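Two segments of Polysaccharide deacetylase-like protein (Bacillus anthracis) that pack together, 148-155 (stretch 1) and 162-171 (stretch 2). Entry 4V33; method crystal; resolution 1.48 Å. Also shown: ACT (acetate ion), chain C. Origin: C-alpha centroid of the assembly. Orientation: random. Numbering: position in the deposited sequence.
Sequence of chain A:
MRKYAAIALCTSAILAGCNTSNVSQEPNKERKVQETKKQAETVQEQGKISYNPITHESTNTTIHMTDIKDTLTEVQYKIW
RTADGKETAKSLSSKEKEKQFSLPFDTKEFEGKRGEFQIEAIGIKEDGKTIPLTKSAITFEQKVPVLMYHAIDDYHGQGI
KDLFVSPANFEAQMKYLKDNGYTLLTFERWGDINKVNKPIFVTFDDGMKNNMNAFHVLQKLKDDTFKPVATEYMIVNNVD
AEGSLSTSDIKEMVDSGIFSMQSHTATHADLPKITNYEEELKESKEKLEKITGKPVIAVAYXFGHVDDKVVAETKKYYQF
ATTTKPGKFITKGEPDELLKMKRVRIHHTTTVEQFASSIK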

# COMPACT_ATOMS: atom_id res chain seq x y z
N MET A 148 10.22 1.13 7.13
CA MET A 148 10.39 2.08 8.22
C MET A 148 11.81 2.63 8.27
O MET A 148 12.77 1.89 8.55
N TYR A 149 11.93 3.92 7.97
CA TYR A 149 13.17 4.67 8.14
C TYR A 149 13.05 5.64 9.30
O TYR A 149 11.95 5.96 9.74
N HIS A 150 14.20 6.09 9.81
CA HIS A 150 14.25 7.15 10.80
C HIS A 150 15.09 8.32 10.29
O HIS A 150 14.58 9.17 9.57
N ALA A 151 16.37 8.35 10.64
CA ALA A 151 17.26 9.41 10.19
C ALA A 151 17.84 9.07 8.82
O ALA A 151 18.22 7.92 8.58
N ILE A 152 17.87 10.05 7.92
CA ILE A 152 18.60 9.92 6.66
C ILE A 152 19.73 10.93 6.71
O ILE A 152 19.57 12.11 6.39
N ASP A 153 20.89 10.48 7.17
CA ASP A 153 22.02 11.39 7.36
C ASP A 153 23.27 10.55 7.49
O ASP A 153 23.18 9.36 7.77
N ASP A 154 24.42 11.18 7.26
CA ASP A 154 25.72 10.55 7.48
C ASP A 154 25.98 10.58 8.97
O ASP A 154 26.02 11.65 9.58
N TYR A 155 26.14 9.41 9.57
CA TYR A 155 26.30 9.32 11.02
C TYR A 155 27.68 9.80 11.45
O TYR A 155 28.69 9.39 10.88
N ASP A 162 22.06 2.81 14.68
CA ASP A 162 21.20 1.92 13.89
C ASP A 162 20.09 2.66 13.15
O ASP A 162 19.62 2.22 12.10
N LEU A 163 19.68 3.80 13.70
CA LEU A 163 18.57 4.56 13.14
C LEU A 163 18.99 5.54 12.05
O LEU A 163 18.16 6.29 11.54
N PHE A 164 20.28 5.53 11.68
CA PHE A 164 20.78 6.36 10.59
C PHE A 164 21.03 5.57 9.32
O PHE A 164 21.83 4.64 9.33
N VAL A 165 20.37 5.95 8.23
CA VAL A 165 20.72 5.43 6.90
C VAL A 165 21.33 6.59 6.12
O VAL A 165 20.76 7.68 6.07
N SER A 166 22.51 6.40 5.54
CA SER A 166 23.16 7.51 4.85
C SER A 166 22.36 7.91 3.62
O SER A 166 21.68 7.09 3.03
N PRO A 167 22.45 9.19 3.22
CA PRO A 167 21.76 9.60 1.99
C PRO A 167 22.19 8.76 0.78
O PRO A 167 21.34 8.46 -0.06
N ALA A 168 23.46 8.38 0.70
CA ALA A 168 23.92 7.53 -0.40
C ALA A 168 23.24 6.16 -0.40
O ALA A 168 22.77 5.69 -1.43
N ASN A 169 23.18 5.51 0.76
CA ASN A 169 22.50 4.22 0.83
C ASN A 169 21.00 4.33 0.64
O ASN A 169 20.38 3.45 0.01
N PHE A 170 20.39 5.40 1.16
CA PHE A 170 18.98 5.63 0.92
C PHE A 170 18.71 5.76 -0.58
O PHE A 170 17.77 5.16 -1.10
N GLU A 171 19.55 6.53 -1.27
CA GLU A 171 19.39 6.68 -2.71
C GLU A 171 19.50 5.34 -3.42
O GLU A 171 18.75 5.06 -4.35

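Short parallel strands are often held by a few backbone hydrogen bonds and then insulated by side chains on each face of the sheet, and the pairing of 148-155 with 162-171 in this deacetylase-like protein is a compact example. Ala151 N donates to Leu163 O at 2.9 Å, and Val165 N donates to Ala151 O, also at 2.9 Å and almost linear, so Ala151 is gripped through both its amide and its carbonyl. A third bond, from Asp153 N to Val165 O at 3.0 Å, is weak because its angle at the hydrogen is only 131°; the same carbonyl also receives a CA-H...O contact, with Ile152 CA 3.2 Å from Val165 O.

Polar side chains work at the ends of this ladder. Ser166, chi1 p, caps the helix that follows the strand: its OG accepts from Asn169 N at 3.1 Å. The side chain of Asp154, chi1 m, starts away from the second stretch, yet its end returns, and a water links the two segments there, donating to Asp154 OD1 at 2.7 Å from its oxygen and accepting from Ala168 N at 3.0 Å. Asp153, chi1 t, instead turns its carboxylate back on its own stretch, where OD1 accepts a weak bond from Asp154 N at 2.8 Å. At the other end His150, chi1 m, points toward stretch 2 and donates from NE2 to O of an acetate ion at 2.9 Å, the ion probably coming from the crystallisation liquor. The acetate lies at the edge of the imidazole, leaving a face free for Leu163 (m, t), whose CD2 sits 4.0 Å from the ring centroid of His150.

Because neighbouring residues in a strand alternate, the two bridged pairs serve different faces. Ala151 and Phe164 share one. Phe164, chi1 m, has the largest area covered by the opposing stretch, and its ring is sandwiched: Ala151 CB lies over one face, 3.8 Å from the centroid of the Phe164 ring, and Tyr155 (chi1 t) presents its edge to the opposite face, with Tyr155 CD1 3.5 Å from Phe164 CD1. The small alanine methyl thus fits directly beneath the phenyl ring, while Asp153 O lies near the ring plane at its edge.

Ile152 and Val165 occupy the other face, where the packing gathers around two further aromatic rings. Ile152 (m, m) extends CD1 to 4.0 Å from Val165 CB and to 3.9 Å from Phe170 CD1, while its CG2 approaches Pro167 CA at 3.9 Å. Phe170, chi1 t, points from the first helical turn toward stretch 1 and sets its edge against the face of Tyr149 (chi1 m), the planes 86° apart and Tyr149 CE1 3.8 Å from Phe170 CD1. Val165, chi1 t, fills the edge of that tyrosine ring, its CG2 4.2 Å from Tyr149 CD1. An edge-to-face aromatic pair thus accompanies the packing on each face.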

# COMPACT_ATOMS: atom_id res chain seq x y z
CB MET A 148 10.06 1.42 9.56
CG MET A 148 10.30 2.35 10.75
SD MET A 148 9.88 1.60 12.33
CE MET A 148 10.91 0.14 12.27
CB TYR A 149 13.47 5.48 6.88
CG TYR A 149 13.84 4.66 5.67
CD1 TYR A 149 15.17 4.29 5.45
CD2 TYR A 149 12.90 4.29 4.73
CE1 TYR A 149 15.54 3.56 4.35
CE2 TYR A 149 13.25 3.55 3.62
CZ TYR A 149 14.57 3.20 3.42
OH TYR A 149 14.91 2.47 2.31
CB HIS A 150 14.76 6.62 12.14
CG HIS A 150 13.73 5.83 12.88
ND1 HIS A 150 13.40 4.53 12.55
CD2 HIS A 150 12.93 6.17 13.92
CE1 HIS A 150 12.46 4.10 13.36
NE2 HIS A 150 12.14 5.07 14.19
CB ALA A 151 18.37 9.64 11.19
CB ILE A 152 17.70 10.18 5.44
CG1 ILE A 152 16.46 9.27 5.48
CG2 ILE A 152 18.49 9.95 4.15
CD1 ILE A 152 16.78 7.77 5.41
CB ASP A 153 21.83 12.22 8.64
CG ASP A 153 22.56 13.55 8.59
OD1 ASP A 153 23.41 13.74 7.69
OD2 ASP A 153 22.30 14.40 9.46
CB ASP A 154 26.85 11.28 6.74
CG ASP A 154 26.61 11.36 5.23
OD1 ASP A 154 26.42 10.30 4.60
OD2 ASP A 154 26.61 12.48 4.69
CB TYR A 155 26.04 7.89 11.48
CG TYR A 155 26.13 7.69 12.97
CD1 TYR A 155 25.12 8.14 13.81
CD2 TYR A 155 27.20 7.03 13.54
CE1 TYR A 155 25.18 7.95 15.17
CE2 TYR A 155 27.28 6.83 14.91
CZ TYR A 155 26.26 7.30 15.71
OH TYR A 155 26.32 7.11 17.07
CB ASP A 162 20.61 0.84 14.79
CG ASP A 162 19.59 -0.02 14.07
OD1 ASP A 162 19.98 -0.80 13.18
OD2 ASP A 162 18.39 0.09 14.39
CB LEU A 163 17.83 5.32 14.25
CG LEU A 163 17.21 4.43 15.32
CD1 LEU A 163 16.50 5.29 16.37
CD2 LEU A 163 16.24 3.44 14.70
CB PHE A 164 22.09 7.03 10.97
CG PHE A 164 21.94 8.16 11.95
CD1 PHE A 164 21.67 7.90 13.28
CD2 PHE A 164 22.06 9.48 11.54
CE1 PHE A 164 21.53 8.94 14.20
CE2 PHE A 164 21.92 10.52 12.45
CZ PHE A 164 21.66 10.25 13.77
CB VAL A 165 19.47 4.85 6.20
CG1 VAL A 165 19.74 4.57 4.71
CG2 VAL A 165 19.01 3.59 6.91
CB SER A 166 24.57 7.13 4.43
OG SER A 166 24.55 6.08 3.46
CB PRO A 167 22.18 11.07 1.84
CG PRO A 167 22.34 11.53 3.27
CD PRO A 167 22.95 10.35 3.99
CB ALA A 168 25.43 7.37 -0.37
CB ASN A 169 22.86 3.48 2.13
CG ASN A 169 24.27 2.95 2.11
OD1 ASN A 169 24.89 2.84 1.05
ND2 ASN A 169 24.80 2.63 3.29
CB PHE A 170 18.48 6.88 1.65
CG PHE A 170 17.04 7.20 1.36
CD1 PHE A 170 16.03 6.38 1.85
CD2 PHE A 170 16.70 8.28 0.56
CE1 PHE A 170 14.69 6.63 1.57
CE2 PHE A 170 15.35 8.56 0.27
CZ PHE A 170 14.35 7.73 0.78
CB GLU A 171 20.39 7.69 -3.28
CG GLU A 171 20.22 7.91 -4.78
CD GLU A 171 21.01 9.08 -5.31
OE1 GLU A 171 21.37 9.98 -4.52
OE2 GLU A 171 21.28 9.10 -6.53
C ACT C . 9.17 4.63 16.46
O ACT C . 9.62 5.36 15.55
OXT ACT C . 9.47 4.90 17.66
CH3 ACT C . 8.29 3.46 16.15
O HOH W 1 25.81 9.68 2.09